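Local coordinates for protein BpsB (PgaB), Poly-beta-1,6-N-acetyl-D-glucosamine N-deacetylase (Bordetella bronchiseptica RB50, PDB 5BU6) that removes acetyl groups from the N-acetylglucosamine units of poly-beta-1,6-N-acetyl-D-glucosamine, as a family 4 carbohydrate esterase required for biofilm formation, at residues A[156-161]-A[171-176]; A[191-196]-A[229-234]; A[105-110]-A[150-155]. The protein carries 5 engineered substitutions. One frame throughout, in Å; residues are numbered along the deposited sequence.

Interaction 1 (A[156-161]-A[171-176]). With NI (nickel (II) ion), chain C.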
loop_
_atom_site.group_PDB
_atom_site.type_symbol
_atom_site.label_atom_id
_atom_site.label_comp_id
_atom_site.label_asym_id
_atom_site.label_seq_id
_atom_site.Cartn_x
_atom_site.Cartn_y
_atom_site.Cartn_z
ATOM N N HIS A 156 10.110 3.131 0.148
ATOM C CA HIS A 156 11.196 2.878 1.098
ATOM C C HIS A 156 11.015 3.807 2.290
ATOM O O HIS A 156 10.777 3.360 3.389
ATOM C CB HIS A 156 12.576 3.086 0.451
ATOM C CG HIS A 156 13.730 2.815 1.373
ATOM N ND1 HIS A 156 13.930 1.594 1.978
ATOM C CD2 HIS A 156 14.738 3.614 1.796
ATOM C CE1 HIS A 156 15.015 1.649 2.729
ATOM N NE2 HIS A 156 15.523 2.868 2.642
ATOM N N ASN A 157 11.101 5.103 2.050
ATOM C CA ASN A 157 10.978 6.079 3.124
ATOM C C ASN A 157 10.097 7.262 2.723
ATOM O O ASN A 157 10.433 8.402 2.962
ATOM C CB ASN A 157 12.368 6.559 3.543
ATOM C CG ASN A 157 12.363 7.324 4.846
ATOM O OD1 ASN A 157 11.448 7.182 5.672
ATOM N ND2 ASN A 157 13.381 8.152 5.038
ATOM N N LEU A 158 8.964 6.993 2.084
ATOM C CA LEU A 158 8.057 8.089 1.734
ATOM C C LEU A 158 6.807 8.067 2.598
ATOM O O LEU A 158 5.874 8.829 2.356
ATOM C CB LEU A 158 7.661 8.010 0.264
ATOM C CG LEU A 158 8.838 8.106 -0.702
ATOM C CD1 LEU A 158 8.310 7.942 -2.106
ATOM C CD2 LEU A 158 9.576 9.421 -0.553
ATOM N N HIS A 159 6.781 7.182 3.588
ATOM C CA HIS A 159 5.589 7.036 4.428
ATOM C C HIS A 159 5.681 7.991 5.623
ATOM O O HIS A 159 5.628 7.574 6.784
ATOM C CB HIS A 159 5.436 5.570 4.873
ATOM C CG HIS A 159 4.020 5.177 5.186
ATOM N ND1 HIS A 159 3.242 5.852 6.099
ATOM C CD2 HIS A 159 3.254 4.161 4.727
ATOM C CE1 HIS A 159 2.054 5.285 6.176
ATOM N NE2 HIS A 159 2.032 4.256 5.351
ATOM N N ARG A 160 5.834 9.281 5.328
ATOM C CA ARG A 160 6.011 10.279 6.368
ATOM C C ARG A 160 5.801 11.658 5.790
ATOM O O ARG A 160 5.681 11.818 4.570
ATOM C CB ARG A 160 7.411 10.185 6.968
ATOM C CG ARG A 160 8.468 10.414 5.909
ATOM C CD ARG A 160 9.899 10.269 6.374
ATOM N NE ARG A 160 10.753 10.339 5.188
ATOM C CZ ARG A 160 11.392 11.427 4.764
ATOM N NH1 ARG A 160 12.116 11.367 3.654
ATOM N NH2 ARG A 160 11.333 12.566 5.447
ATOM N N GLY A 161 5.770 12.647 6.668
ATOM C CA GLY A 161 5.643 14.025 6.248
ATOM C C GLY A 161 7.003 14.670 6.120
ATOM O O GLY A 161 7.935 14.301 6.831
ATOM N N GLN A 171 3.727 18.049 4.450
ATOM C CA GLN A 171 3.000 17.440 3.351
ATOM C C GLN A 171 3.563 16.034 3.145
ATOM O O GLN A 171 4.612 15.716 3.687
ATOM C CB GLN A 171 3.118 18.297 2.086
ATOM C CG GLN A 171 2.213 19.527 2.108
ATOM C CD GLN A 171 2.484 20.495 0.963
ATOM O OE1 GLN A 171 3.366 20.266 0.132
ATOM N NE2 GLN A 171 1.737 21.594 0.930
ATOM N N PRO A 172 2.851 15.174 2.394
ATOM C CA PRO A 172 3.413 13.835 2.143
ATOM C C PRO A 172 4.777 13.893 1.443
ATOM O O PRO A 172 4.976 14.734 0.570
ATOM C CB PRO A 172 2.369 13.175 1.234
ATOM C CG PRO A 172 1.087 13.868 1.566
ATOM C CD PRO A 172 1.463 15.296 1.916
ATOM N N ALA A 173 5.685 12.998 1.817
ATOM C CA ALA A 173 7.053 12.999 1.291
ATOM C C ALA A 173 7.140 12.794 -0.218
ATOM O O ALA A 173 8.076 13.278 -0.852
ATOM C CB ALA A 173 7.882 11.930 1.990
ATOM N N ALA A 174 6.184 12.066 -0.792
ATOM C CA ALA A 174 6.272 11.728 -2.214
ATOM C C ALA A 174 5.725 12.822 -3.117
ATOM O O ALA A 174 6.111 12.932 -4.282
ATOM C CB ALA A 174 5.546 10.412 -2.501
ATOM N N SER A 175 4.827 13.634 -2.583
ATOM C CA SER A 175 4.086 14.573 -3.413
ATOM C C SER A 175 4.788 15.915 -3.534
ATOM O O SER A 175 4.883 16.489 -4.616
ATOM C CB SER A 175 2.679 14.778 -2.844
ATOM O OG SER A 175 2.729 15.450 -1.594
ATOM N N SER A 176 5.288 16.409 -2.413
ATOM C CA SER A 176 5.782 17.771 -2.357
ATOM C C SER A 176 7.251 17.891 -2.728
ATOM O O SER A 176 8.058 17.015 -2.415
ATOM C CB SER A 176 5.556 18.345 -0.955
ATOM O OG SER A 176 6.131 17.515 0.037
HETATM NI NI NI C . 0.418 3.017 4.933
HETATM O O HOH W 1 4.285 10.308 0.404
HETATM O O HOH W 2 -1.272 1.750 4.698
HETATM O O HOH W 3 -0.619 3.544 6.762
#
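Leu158 lays its two methyl branches over a pair of successive alanines: CD1 rests 3.7 Å from CB of Ala174, and CD2 sits 4.0 Å from CB of Ala173. Its CG is anti to the carbonyl carbon (chi1 -60°), so the isobutyl end lies alongside the 173-174 turn, and helix 189-211 meets the same side chain through Arg195 and Asp199. Ala173 CB points at the 156-161 loop and sits against two carbonyls, 3.4 Å from Arg160 O and 3.7 Å from Leu158 O.

The backbone link is a single hydrogen bond, Ala173 N to Arg160 O at 3.0 Å, directed nearly along the C=O axis but bent at the hydrogen (140°). One water adds a second tie, donating a hydrogen bond to Leu158 O and accepting one from Ala174 N. Gly161 and Pro172 form an antiparallel non-hydrogen-bonded pair in the hairpin of 161-163 and 170-172, where Gly161 CA approaches Gln171 O to 3.2 Å in a CA-H...O contact.

Inside the loop, Arg160 turns its guanidinium back so that NE donates to Asn157 O, from above the carbonyl plane. His159, at the centre of an inverse gamma turn, directs its CB away from 171-176, and its NE2 binds nickel at 2.1 Å; Asp84 and His154 complete the Asp-His-His metal site of family 4 carbohydrate esterases, probably the catalytic centre. The alanine packing, the direct bond and the water therefore grip the residues flanking His159, Leu158 and Arg160, on the side turned from the metal, which is consistent with a loop whose shape fixes the direction of the imidazole.

Interaction 2 (A[191-196]-A[229-234])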
loop_
_atom_site.group_PDB
_atom_site.type_symbol
_atom_site.label_atom_id
_atom_site.label_comp_id
_atom_site.label_asym_id
_atom_site.label_seq_id
_atom_site.Cartn_x
_atom_site.Cartn_y
_atom_site.Cartn_z
ATOM N N GLU A 191 16.150 17.169 -8.593
ATOM C CA GLU A 191 16.390 16.642 -7.243
ATOM C C GLU A 191 15.196 15.848 -6.721
ATOM O O GLU A 191 15.343 14.753 -6.153
ATOM C CB GLU A 191 16.712 17.783 -6.271
ATOM C CG GLU A 191 18.005 18.524 -6.569
ATOM C CD GLU A 191 18.174 19.775 -5.718
ATOM O OE1 GLU A 191 17.179 20.236 -5.121
ATOM O OE2 GLU A 191 19.304 20.299 -5.645
ATOM N N TYR A 192 14.007 16.406 -6.914
ATOM C CA TYR A 192 12.777 15.764 -6.466
ATOM C C TYR A 192 12.558 14.412 -7.142
ATOM O O TYR A 192 12.313 13.405 -6.474
ATOM C CB TYR A 192 11.597 16.695 -6.737
ATOM C CG TYR A 192 10.242 16.070 -6.605
ATOM C CD1 TYR A 192 9.850 15.427 -5.434
ATOM C CD2 TYR A 192 9.328 16.161 -7.642
ATOM C CE1 TYR A 192 8.581 14.860 -5.322
ATOM C CE2 TYR A 192 8.074 15.619 -7.540
ATOM C CZ TYR A 192 7.700 14.967 -6.384
ATOM O OH TYR A 192 6.435 14.443 -6.309
ATOM N N ARG A 193 12.665 14.391 -8.467
ATOM C CA ARG A 193 12.506 13.149 -9.225
ATOM C C ARG A 193 13.511 12.107 -8.771
ATOM O O ARG A 193 13.156 10.944 -8.562
ATOM C CB ARG A 193 12.670 13.414 -10.729
ATOM C CG ARG A 193 11.432 13.967 -11.398
ATOM C CD ARG A 193 11.689 14.332 -12.873
ATOM N NE ARG A 193 10.426 14.556 -13.561
ATOM C CZ ARG A 193 9.768 13.619 -14.238
ATOM N NH1 ARG A 193 10.272 12.395 -14.338
ATOM N NH2 ARG A 193 8.614 13.910 -14.824
ATOM N N ALA A 194 14.762 12.534 -8.619
ATOM C CA ALA A 194 15.845 11.647 -8.179
ATOM C C ALA A 194 15.553 11.015 -6.813
ATOM O O ALA A 194 15.745 9.808 -6.621
ATOM C CB ALA A 194 17.156 12.400 -8.138
ATOM N N ARG A 195 15.088 11.824 -5.863
ATOM C CA ARG A 195 14.775 11.301 -4.536
ATOM C C ARG A 195 13.679 10.243 -4.617
ATOM O O ARG A 195 13.834 9.141 -4.074
ATOM C CB ARG A 195 14.370 12.439 -3.587
ATOM C CG ARG A 195 13.976 11.997 -2.173
ATOM C CD ARG A 195 13.807 13.205 -1.224
ATOM N NE ARG A 195 12.781 14.149 -1.685
ATOM C CZ ARG A 195 11.473 13.972 -1.512
ATOM N NH1 ARG A 195 11.025 12.899 -0.879
ATOM N NH2 ARG A 195 10.610 14.872 -1.963
ATOM N N VAL A 196 12.576 10.547 -5.297
ATOM C CA VAL A 196 11.494 9.574 -5.398
ATOM C C VAL A 196 11.928 8.326 -6.176
ATOM O O VAL A 196 11.597 7.206 -5.783
ATOM C CB VAL A 196 10.245 10.168 -6.065
ATOM C CG1 VAL A 196 9.197 9.106 -6.253
ATOM C CG2 VAL A 196 9.702 11.335 -5.233
ATOM N N THR A 229 5.666 11.510 -10.014
ATOM C CA THR A 229 5.897 10.248 -9.335
ATOM C C THR A 229 5.431 9.072 -10.190
ATOM O O THR A 229 6.020 8.002 -10.123
ATOM C CB THR A 229 5.205 10.180 -7.948
ATOM O OG1 THR A 229 3.786 10.136 -8.107
ATOM C CG2 THR A 229 5.571 11.379 -7.109
ATOM N N ASP A 230 4.384 9.261 -10.985
ATOM C CA ASP A 230 3.899 8.168 -11.827
ATOM C C ASP A 230 4.911 7.868 -12.927
ATOM O O ASP A 230 5.151 6.711 -13.269
ATOM C CB ASP A 230 2.530 8.503 -12.418
ATOM C CG ASP A 230 1.441 8.578 -11.342
ATOM O OD1 ASP A 230 1.679 8.059 -10.230
ATOM O OD2 ASP A 230 0.368 9.157 -11.597
ATOM N N GLN A 231 5.527 8.914 -13.452
ATOM C CA GLN A 231 6.525 8.758 -14.507
ATOM C C GLN A 231 7.765 8.048 -13.973
ATOM O O GLN A 231 8.331 7.170 -14.614
ATOM C CB GLN A 231 6.897 10.120 -15.074
ATOM C CG GLN A 231 7.850 10.050 -16.240
ATOM C CD GLN A 231 8.312 11.427 -16.665
ATOM O OE1 GLN A 231 7.597 12.416 -16.480
ATOM N NE2 GLN A 231 9.518 11.506 -17.223
ATOM N N VAL A 232 8.173 8.435 -12.776
ATOM C CA VAL A 232 9.329 7.855 -12.132
ATOM C C VAL A 232 9.072 6.392 -11.730
ATOM O O VAL A 232 9.944 5.543 -11.864
ATOM C CB VAL A 232 9.717 8.701 -10.898
ATOM C CG1 VAL A 232 10.389 7.871 -9.875
ATOM C CG2 VAL A 232 10.576 9.882 -11.319
ATOM N N ALA A 233 7.872 6.097 -11.243
ATOM C CA ALA A 233 7.502 4.715 -10.928
ATOM C C ALA A 233 7.616 3.845 -12.185
ATOM O O ALA A 233 8.100 2.716 -12.129
ATOM C CB ALA A 233 6.092 4.658 -10.361
ATOM N N ALA A 234 7.164 4.378 -13.310
ATOM C CA ALA A 234 7.261 3.678 -14.593
ATOM C C ALA A 234 8.713 3.389 -14.981
ATOM O O ALA A 234 9.017 2.324 -15.517
ATOM C CB ALA A 234 6.593 4.477 -15.675
#
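Helices 189-211 and 227-235 meet through their 191-196 and 229-234 turns, whose axes approach to 9.7 Å and run in the same general sense, with 48° between their N-to-C directions. Backbones come nearest at Arg193 with Val232 and at Val196 with Thr229, CA atoms 6.8 and 6.9 Å apart.

Between them, Val196 and Val232 both point across the interface. Each has CG1 anti to its backbone N, and Val196 CG1 and Val232 CG1 meet at 4.0 Å. The other branch of Val232, CG2, meets Arg193 obliquely, 3.9 Å from both its O and its NH1. This is helix-to-helix packing within the polysaccharide deacetylase domain, with a small apolar centre and polar groups at its margins; Val232 also touches Arg197 and Ala233 touches Leu200, so the contact continues along helix 189-211.

At one margin, the extended chain of Arg193 reaches the amide of Gln231, whose CG is anti to the backbone N (chi1 -176°). Arg193 NH2 donates to Gln231 OE1 in a nearly straight, very short bond of 2.5 Å. The oxygen lies near the guanidinium plane, yet the donor stands above the carbonyl plane of the amide, because the two flat groups are turned 59° apart. Arg193 NH1 faces Gln231 NE2, a donor against a donor, so the pair is joined by one bond rather than two. NH2 has a second, charged partner in Asp228.

Beyond the valines, Tyr192 swings its ring end toward Thr229, bringing OH to 3.3 Å from the CG2 methyl; the hydroxyl is hydrogen-bonded to Ala174 O and Asn226 ND2, and Thr229 OG1 pairs with Asn226 N.

Interaction 3 (A[105-110]-A[150-155]). With NI (nickel (II) ion), chain C; EDO (1,2-ethanediol), chain J.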
loop_
_atom_site.group_PDB
_atom_site.type_symbol
_atom_site.label_atom_id
_atom_site.label_comp_id
_atom_site.label_asym_id
_atom_site.label_seq_id
_atom_site.Cartn_x
_atom_site.Cartn_y
_atom_site.Cartn_z
ATOM N N VAL A 105 -2.889 -8.382 -1.334
ATOM C CA VAL A 105 -1.662 -7.618 -1.546
ATOM C C VAL A 105 -1.150 -7.161 -0.176
ATOM O O VAL A 105 -1.936 -6.655 0.623
ATOM C CB VAL A 105 -1.911 -6.378 -2.423
ATOM C CG1 VAL A 105 -0.608 -5.595 -2.653
ATOM C CG2 VAL A 105 -2.543 -6.800 -3.722
ATOM N N VAL A 106 0.139 -7.336 0.084
ATOM C CA VAL A 106 0.757 -6.777 1.286
ATOM C C VAL A 106 1.813 -5.764 0.836
ATOM O O VAL A 106 2.707 -6.115 0.084
ATOM C CB VAL A 106 1.408 -7.868 2.161
ATOM C CG1 VAL A 106 2.186 -7.232 3.330
ATOM C CG2 VAL A 106 0.354 -8.856 2.668
ATOM N N ALA A 107 1.691 -4.517 1.265
ATOM C CA ALA A 107 2.591 -3.462 0.802
ATOM C C ALA A 107 3.532 -3.093 1.949
ATOM O O ALA A 107 3.080 -2.784 3.067
ATOM C CB ALA A 107 1.805 -2.246 0.314
ATOM N N VAL A 108 4.825 -3.160 1.657
ATOM C CA VAL A 108 5.900 -3.075 2.641
ATOM C C VAL A 108 6.570 -1.707 2.627
ATOM O O VAL A 108 6.968 -1.263 1.570
ATOM C CB VAL A 108 6.963 -4.159 2.328
ATOM C CG1 VAL A 108 8.184 -4.020 3.202
ATOM C CG2 VAL A 108 6.337 -5.551 2.425
ATOM N N VAL A 109 6.689 -1.027 3.769
ATOM C CA VAL A 109 7.531 0.174 3.832
ATOM C C VAL A 109 8.934 -0.314 4.162
ATOM O O VAL A 109 9.194 -0.744 5.285
ATOM C CB VAL A 109 7.082 1.184 4.893
ATOM C CG1 VAL A 109 7.974 2.418 4.837
ATOM C CG2 VAL A 109 5.603 1.564 4.701
ATOM N N THR A 110 9.836 -0.304 3.197
ATOM C CA THR A 110 11.037 -1.113 3.386
ATOM C C THR A 110 12.029 -0.480 4.371
ATOM O O THR A 110 12.854 -1.179 4.938
ATOM C CB THR A 110 11.729 -1.435 2.042
ATOM O OG1 THR A 110 12.036 -0.233 1.333
ATOM C CG2 THR A 110 10.811 -2.304 1.178
ATOM N N GLU A 150 0.565 -11.198 -2.764
ATOM C CA GLU A 150 1.406 -10.412 -3.677
ATOM C C GLU A 150 2.088 -9.335 -2.850
ATOM O O GLU A 150 1.424 -8.587 -2.132
ATOM C CB GLU A 150 0.563 -9.768 -4.774
ATOM C CG GLU A 150 1.266 -8.687 -5.588
ATOM C CD GLU A 150 1.702 -9.170 -6.967
ATOM O OE1 GLU A 150 1.419 -10.337 -7.315
ATOM O OE2 GLU A 150 2.326 -8.380 -7.707
ATOM N N LEU A 151 3.406 -9.254 -2.937
ATOM C CA LEU A 151 4.130 -8.205 -2.225
ATOM C C LEU A 151 4.217 -6.973 -3.113
ATOM O O LEU A 151 4.433 -7.065 -4.334
ATOM C CB LEU A 151 5.527 -8.680 -1.824
ATOM C CG LEU A 151 5.636 -9.814 -0.805
ATOM C CD1 LEU A 151 7.103 -10.025 -0.399
ATOM C CD2 LEU A 151 4.768 -9.557 0.410
ATOM N N ALA A 152 4.041 -5.819 -2.495
ATOM C CA ALA A 152 4.108 -4.549 -3.186
ATOM C C ALA A 152 4.988 -3.598 -2.394
ATOM O O ALA A 152 5.225 -3.816 -1.214
ATOM C CB ALA A 152 2.699 -3.956 -3.350
ATOM N N SER A 153 5.461 -2.545 -3.043
ATOM C CA SER A 153 6.142 -1.466 -2.341
ATOM C C SER A 153 5.126 -0.523 -1.708
ATOM O O SER A 153 4.152 -0.131 -2.354
ATOM C CB SER A 153 7.050 -0.694 -3.295
ATOM O OG SER A 153 7.661 0.419 -2.676
ATOM N N HIS A 154 5.372 -0.160 -0.449
ATOM C CA HIS A 154 4.688 0.976 0.188
ATOM C C HIS A 154 5.687 2.120 0.342
ATOM O O HIS A 154 5.577 2.918 1.267
ATOM C CB HIS A 154 4.102 0.563 1.551
ATOM C CG HIS A 154 2.917 1.366 1.970
ATOM N ND1 HIS A 154 2.202 2.158 1.093
ATOM C CD2 HIS A 154 2.322 1.512 3.179
ATOM C CE1 HIS A 154 1.222 2.763 1.746
ATOM N NE2 HIS A 154 1.261 2.371 3.008
ATOM N N SER A 155 6.635 2.171 -0.599
ATOM C CA SER A 155 7.812 3.069 -0.650
ATOM C C SER A 155 8.923 2.553 0.273
ATOM O O SER A 155 8.715 1.633 1.047
ATOM C CB SER A 155 7.478 4.529 -0.300
ATOM O OG SER A 155 7.445 4.738 1.109
HETATM NI NI NI C . 0.418 3.017 4.933
HETATM C C1 EDO J . -0.283 -13.498 -5.891
HETATM O O1 EDO J . -1.504 -13.462 -5.144
HETATM C C2 EDO J . -0.581 -13.247 -7.372
HETATM O O2 EDO J . -0.872 -11.863 -7.633
HETATM O O HOH W 2 -1.272 1.750 4.698
HETATM O O HOH W 3 -0.619 3.544 6.762
#
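His154 carries CG anti to its backbone N (chi1 -153°), and a second torsion of only 16° turns the ring so that NE2 reaches the nickel at 2.2 Å. Val109 places CG1 anti to its own N (chi1 -177°), which leaves CG2 to meet the imidazole of His154 at CD2, 3.6 Å away, in an oblique crossing. From the opposite side of the ring plane, Ala107 CB comes within 3.8 Å of His154 CB. The ring is fixed by ND1, hydrogen-bonded to Val219 O, while Asp84 and His159 supply the remaining protein ligands of the metal. Because ND1 is held this way, NE2 is left to coordinate nickel, and an acceptor on ND1 would probably make NE2 a better donor to the metal.

The residues sit at the C-terminal ends of neighbouring parallel strands, 104-108 and 149-153, where the distorted (beta/alpha)-barrel, NodB-type fold of family 4 carbohydrate esterases carries its metal site; strand 77-83, which leads to Asp84, flanks the other edge of 104-108. Backbone bonds alternate in the parallel manner: Val106 N to Glu150 O, Ala152 N to Val106 O, and Val108 N to Ala152 O, the last at 3.0 Å. His154 N then gives to Val108 O at 2.8 Å, from well above that carbonyl plane. Past the strands, Thr110 N, at the start of the short helix 110-113 that Val109 N-caps, donates to Ser155 O at 3.1 Å.

One face of the pair holds Val105, Ala107 and Ala152, where Val105 CG1 packs on Ala152 CB at 3.8 Å; on the other, Val106 meets Leu151, and both touch Leu140 of helix 137-145. Ser153 OG, also hydrogen-bonded to Ser203 OG, accepts from Ser155 N, an ST turn that bends the chain where His154 leaves the strand.

Interaction 3 comes first along the chain, then interaction 1 closes the loop and hairpin directly after strand 149-153, and interaction 2 packs the later helices 189-211 and 227-235. The centres of interactions 1 and 3 lie about 15 Å apart, those of interactions 1 and 2 about 12 Å, and those of interactions 2 and 3 about 18 Å. Interactions 1 and 3 share the nickel and its two waters, and His156 ND1 is 2.7 Å from Thr110 OG1, a probable hydrogen bond. Interaction 1 also meets interaction 2, since Tyr192 and Arg195 reach the carbonyls of Ala174 and Ala173. The metal-bearing loop is thus set between the sheet and helix 189-211, within one deacetylase domain.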